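Local coordinates for protein Sec-alkylsulfatase (Pseudomonas sp., PDB 4AXH) that hydrolyses secondary alkyl sulfates enantioselectively in a zinc-dependent reaction, with strict inversion of configuration, giving homochiral (S)-alcohols and sulfate, at residues A[127-135]-A[150-160]. Numbering follows the deposited sequence.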
ATOM      1  N   VAL A 127       3.357  34.549   4.319  1.00 32.27           N
ATOM      2  CA  VAL A 127       1.985  34.846   3.948  1.00 30.53           C
ATOM      3  C   VAL A 127       1.246  33.559   4.203  1.00 31.97           C
ATOM      4  O   VAL A 127       1.569  32.502   3.625  1.00 29.72           O
ATOM      5  CB  VAL A 127       1.775  35.369   2.502  1.00 35.10           C
ATOM      6  CG1 VAL A 127       0.297  35.694   2.256  1.00 34.98           C
ATOM      7  CG2 VAL A 127       2.639  36.599   2.222  1.00 34.67           C
ATOM      8  N   ARG A 128       0.291  33.648   5.130  1.00 28.98           N
ATOM      9  CA  ARG A 128      -0.534  32.531   5.567  1.00 29.18           C
ATOM     10  C   ARG A 128      -1.998  32.896   5.427  1.00 33.12           C
ATOM     11  O   ARG A 128      -2.359  34.058   5.620  1.00 34.53           O
ATOM     12  CB  ARG A 128      -0.244  32.231   7.055  1.00 31.41           C
ATOM     13  CG  ARG A 128       1.220  32.018   7.392  1.00 33.84           C
ATOM     14  CD  ARG A 128       1.406  31.094   8.561  1.00 38.94           C
ATOM     15  NE  ARG A 128       0.928  31.666   9.815  1.00 39.89           N
ATOM     16  CZ  ARG A 128       1.648  32.443  10.620  1.00 56.88           C
ATOM     17  NH1 ARG A 128       2.904  32.764  10.309  1.00 56.84           N
ATOM     18  NH2 ARG A 128       1.121  32.918  11.723  1.00 24.01           N
ATOM     19  N   GLY A 129      -2.833  31.906   5.135  1.00 29.09           N
ATOM     20  CA  GLY A 129      -4.276  32.107   5.046  1.00 29.32           C
ATOM     21  C   GLY A 129      -4.820  32.761   3.794  1.00 36.68           C
ATOM     22  O   GLY A 129      -5.988  33.157   3.748  1.00 37.57           O
ATOM     23  N   LEU A 130      -3.993  32.890   2.763  1.00 34.35           N
ATOM     24  CA  LEU A 130      -4.455  33.466   1.507  1.00 32.52           C
ATOM     25  C   LEU A 130      -4.557  32.328   0.492  1.00 30.59           C
ATOM     26  O   LEU A 130      -4.729  32.591  -0.692  1.00 28.24           O
ATOM     27  CB  LEU A 130      -3.483  34.572   1.049  1.00 32.41           C
ATOM     28  CG  LEU A 130      -3.770  35.996   1.554  1.00 36.05           C
ATOM     29  CD1 LEU A 130      -3.266  36.201   2.951  1.00 36.63           C
ATOM     30  CD2 LEU A 130      -3.084  37.012   0.702  1.00 37.11           C
ATOM     31  N   ASP A 131      -4.492  31.047   0.987  1.00 24.60           N
ATOM     32  CA  ASP A 131      -4.438  29.803   0.199  1.00 23.64           C
ATOM     33  C   ASP A 131      -4.371  28.602   1.168  1.00 29.69           C
ATOM     34  O   ASP A 131      -3.897  28.775   2.304  1.00 30.91           O
ATOM     35  CB  ASP A 131      -3.080  29.822  -0.588  1.00 25.14           C
ATOM     36  CG  ASP A 131      -2.823  28.742  -1.627  1.00 31.19           C
ATOM     37  OD1 ASP A 131      -3.165  28.959  -2.812  1.00 30.06           O
ATOM     38  OD2 ASP A 131      -2.184  27.731  -1.282  1.00 33.56           O
ATOM     39  N   PRO A 132      -4.678  27.347   0.722  1.00 25.47           N
ATOM     40  CA  PRO A 132      -4.428  26.193   1.586  1.00 24.38           C
ATOM     41  C   PRO A 132      -2.998  26.134   2.178  1.00 30.16           C
ATOM     42  O   PRO A 132      -2.807  25.680   3.302  1.00 30.55           O
ATOM     43  CB  PRO A 132      -4.668  25.016   0.628  1.00 25.35           C
ATOM     44  CG  PRO A 132      -5.680  25.499  -0.320  1.00 27.82           C
ATOM     45  CD  PRO A 132      -5.274  26.905  -0.570  1.00 25.11           C
ATOM     46  N   ALA A 133      -1.990  26.610   1.437  1.00 26.97           N
ATOM     47  CA  ALA A 133      -0.601  26.594   1.898  1.00 24.88           C
ATOM     48  C   ALA A 133      -0.042  28.002   2.237  1.00 27.74           C
ATOM     49  O   ALA A 133      -0.759  28.994   2.153  1.00 27.42           O
ATOM     50  CB  ALA A 133       0.273  25.879   0.887  1.00 24.81           C
ATOM     51  N   ASN A 134       1.223  28.059   2.661  1.00 24.48           N
ATOM     52  CA  ASN A 134       1.940  29.277   3.017  1.00 25.59           C
ATOM     53  C   ASN A 134       3.079  29.524   2.042  1.00 31.49           C
ATOM     54  O   ASN A 134       3.620  28.575   1.440  1.00 29.17           O
ATOM     55  CB  ASN A 134       2.555  29.166   4.446  1.00 29.87           C
ATOM     56  CG  ASN A 134       1.598  28.807   5.557  1.00 43.79           C
ATOM     57  OD1 ASN A 134       0.366  28.988   5.478  1.00 30.14           O
ATOM     58  ND2 ASN A 134       2.161  28.302   6.631  1.00 31.54           N
ATOM     59  N   MET A 135       3.473  30.816   1.936  1.00 29.45           N
ATOM     60  CA  MET A 135       4.600  31.277   1.127  1.00 28.53           C
ATOM     61  C   MET A 135       5.603  31.912   2.107  1.00 31.02           C
ATOM     62  O   MET A 135       5.257  32.833   2.851  1.00 29.86           O
ATOM     63  CB  MET A 135       4.112  32.319   0.084  1.00 31.27           C
ATOM     64  CG  MET A 135       5.192  32.810  -0.901  1.00 34.87           C
ATOM     65  SD  MET A 135       4.717  34.328  -1.798  1.00 38.87           S
ATOM     66  CE  MET A 135       3.486  33.661  -2.979  1.00 35.38           C
ATOM     67  N   LEU A 150       2.383  28.801  -3.488  1.00 30.72           N
ATOM     68  CA  LEU A 150       0.969  28.541  -3.215  1.00 28.06           C
ATOM     69  C   LEU A 150       0.329  27.590  -4.284  1.00 32.31           C
ATOM     70  O   LEU A 150       1.052  27.031  -5.118  1.00 32.23           O
ATOM     71  CB  LEU A 150       0.172  29.847  -3.000  1.00 27.15           C
ATOM     72  CG  LEU A 150       0.707  30.905  -2.002  1.00 29.57           C
ATOM     73  CD1 LEU A 150      -0.231  32.093  -1.916  1.00 27.59           C
ATOM     74  CD2 LEU A 150       0.910  30.328  -0.613  1.00 25.27           C
ATOM     75  N   THR A 151      -1.012  27.395  -4.237  1.00 26.18           N
ATOM     76  CA  THR A 151      -1.767  26.473  -5.093  1.00 24.41           C
ATOM     77  C   THR A 151      -2.117  27.054  -6.461  1.00 28.18           C
ATOM     78  O   THR A 151      -2.194  26.307  -7.443  1.00 28.68           O
ATOM     79  CB  THR A 151      -3.090  26.066  -4.375  1.00 24.58           C
ATOM     80  OG1 THR A 151      -2.846  25.851  -2.997  1.00 23.63           O
ATOM     81  CG2 THR A 151      -3.717  24.847  -4.945  1.00 22.02           C
ATOM     82  N   THR A 152      -2.453  28.351  -6.504  1.00 22.83           N
ATOM     83  CA  THR A 152      -2.936  28.989  -7.713  1.00 21.75           C
ATOM     84  C   THR A 152      -2.203  30.269  -8.055  1.00 27.61           C
ATOM     85  O   THR A 152      -1.634  30.921  -7.178  1.00 26.98           O
ATOM     86  CB  THR A 152      -4.437  29.212  -7.604  1.00 26.62           C
ATOM     87  OG1 THR A 152      -4.695  30.311  -6.725  1.00 26.52           O
ATOM     88  CG2 THR A 152      -5.187  27.968  -7.119  1.00 25.69           C
ATOM     89  N   ALA A 153      -2.238  30.655  -9.336  1.00 26.30           N
ATOM     90  CA  ALA A 153      -1.582  31.872  -9.820  1.00 25.18           C
ATOM     91  C   ALA A 153      -2.182  33.127  -9.161  1.00 26.63           C
ATOM     92  O   ALA A 153      -1.444  34.069  -8.815  1.00 25.81           O
ATOM     93  CB  ALA A 153      -1.706  31.930 -11.338  1.00 26.14           C
ATOM     94  N   GLU A 154      -3.518  33.112  -8.939  1.00 22.91           N
ATOM     95  CA  GLU A 154      -4.260  34.224  -8.316  1.00 23.29           C
ATOM     96  C   GLU A 154      -3.892  34.402  -6.857  1.00 27.57           C
ATOM     97  O   GLU A 154      -3.740  35.539  -6.411  1.00 28.04           O
ATOM     98  CB  GLU A 154      -5.796  34.074  -8.496  1.00 24.46           C
ATOM     99  CG  GLU A 154      -6.265  33.952  -9.942  1.00 17.36           C
ATOM    100  CD  GLU A 154      -6.239  32.536 -10.471  1.00 32.67           C
ATOM    101  OE1 GLU A 154      -5.651  31.661  -9.799  1.00 28.63           O
ATOM    102  OE2 GLU A 154      -6.787  32.298 -11.570  1.00 39.16           O
ATOM    103  N   THR A 155      -3.705  33.285  -6.120  1.00 24.56           N
ATOM    104  CA  THR A 155      -3.302  33.340  -4.716  1.00 24.03           C
ATOM    105  C   THR A 155      -1.835  33.738  -4.562  1.00 28.17           C
ATOM    106  O   THR A 155      -1.521  34.621  -3.748  1.00 28.03           O
ATOM    107  CB  THR A 155      -3.853  32.164  -3.878  1.00 32.42           C
ATOM    108  OG1 THR A 155      -3.383  30.927  -4.395  1.00 31.64           O
ATOM    109  CG2 THR A 155      -5.379  32.151  -3.808  1.00 31.48           C
ATOM    110  N   ALA A 156      -0.952  33.178  -5.409  1.00 26.32           N
ATOM    111  CA  ALA A 156       0.474  33.539  -5.455  1.00 27.52           C
ATOM    112  C   ALA A 156       0.641  35.042  -5.652  1.00 32.88           C
ATOM    113  O   ALA A 156       1.392  35.691  -4.923  1.00 33.84           O
ATOM    114  CB  ALA A 156       1.148  32.806  -6.592  1.00 28.67           C
ATOM    115  N   ARG A 157      -0.116  35.596  -6.603  1.00 31.15           N
ATOM    116  CA  ARG A 157      -0.135  37.025  -6.920  1.00 32.71           C
ATOM    117  C   ARG A 157      -0.648  37.854  -5.752  1.00 38.02           C
ATOM    118  O   ARG A 157      -0.022  38.849  -5.401  1.00 40.81           O
ATOM    119  CB  ARG A 157      -0.971  37.286  -8.204  1.00 33.58           C
ATOM    120  CG  ARG A 157      -0.834  38.673  -8.793  1.00 31.12           C
ATOM    121  CD  ARG A 157       0.461  38.888  -9.557  1.00 46.01           C
ATOM    122  NE  ARG A 157       1.595  39.231  -8.687  1.00 51.83           N
ATOM    123  CZ  ARG A 157       1.821  40.444  -8.211  1.00 62.63           C
ATOM    124  NH1 ARG A 157       0.993  41.445  -8.507  1.00 61.68           N
ATOM    125  NH2 ARG A 157       2.859  40.668  -7.411  1.00 29.62           N
ATOM    126  N   ALA A 158      -1.764  37.443  -5.143  1.00 31.60           N
ATOM    127  CA  ALA A 158      -2.328  38.150  -4.000  1.00 29.75           C
ATOM    128  C   ALA A 158      -1.386  38.160  -2.788  1.00 32.28           C
ATOM    129  O   ALA A 158      -1.247  39.197  -2.152  1.00 32.85           O
ATOM    130  CB  ALA A 158      -3.688  37.568  -3.641  1.00 29.77           C
ATOM    131  N   ALA A 159      -0.738  37.020  -2.479  1.00 28.09           N
ATOM    132  CA  ALA A 159       0.224  36.894  -1.370  1.00 27.73           C
ATOM    133  C   ALA A 159       1.389  37.897  -1.527  1.00 34.40           C
ATOM    134  O   ALA A 159       1.703  38.674  -0.607  1.00 32.16           O
ATOM    135  CB  ALA A 159       0.773  35.485  -1.343  1.00 27.97           C
ATOM    136  N   LEU A 160       1.993  37.893  -2.737  1.00 32.78           N
ATOM    137  CA  LEU A 160       3.059  38.795  -3.150  1.00 32.16           C
ATOM    138  C   LEU A 160       2.584  40.274  -3.171  1.00 31.86           C
ATOM    139  O   LEU A 160       3.365  41.162  -2.830  1.00 33.20           O
ATOM    140  CB  LEU A 160       3.524  38.350  -4.525  1.00 32.87           C
ATOM    141  CG  LEU A 160       5.004  38.349  -4.776  1.00 38.00           C
ATOM    142  CD1 LEU A 160       5.668  37.145  -4.179  1.00 37.56           C
ATOM    143  CD2 LEU A 160       5.271  38.384  -6.270  1.00 42.79           C
TER
HETATM  144  O   HOH W   1       2.710  27.419  -0.971  1.00 27.78           O
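Ala159 of helix 153-164 sits between Val127 and Met135, neighbours on paired antiparallel strands: its CB lies 3.6 Å from Val127 CG1 and 3.7 Å from Met135 CE. The Met135 chain runs out extended and then bends at its last torsion (chi3 -74°), which swings CE over the helix while SD meets Leu160 CD1. Leu130 CD2 packs alongside the backbone of Ala159, and Leu150 pushes CD2 against Met135 CB (3.8 Å), closing the apolar layer towards the loops. There a water links Asn134 O to Leu150 N, the second bond weak.

Beyond Leu150 lies the carboxylate of Asp131. Asp131 OD1 takes Thr151 N on its syn side (3.0 Å) and Thr155 OG1 on its anti side; Thr155 OG1 in turn accepts from Thr152 OG1, at the helix N-cap. Asp131 OD2 receives Thr151 OG1 syn (2.6 Å) and, anti, Ala133 N (2.9 Å, 168°), the latter forming an Asx turn. All but Ala133 N come in well tilted from the carboxylate plane. Ala133 and Thr151 both touch Asp183, a zinc ligand of this metallo-beta-lactamase fold. Two principal donors on each oxygen fix the carboxylate's rotation and probably favour its ionised form, so one buried acid ties the hairpin loop to the helix start beside the zinc site.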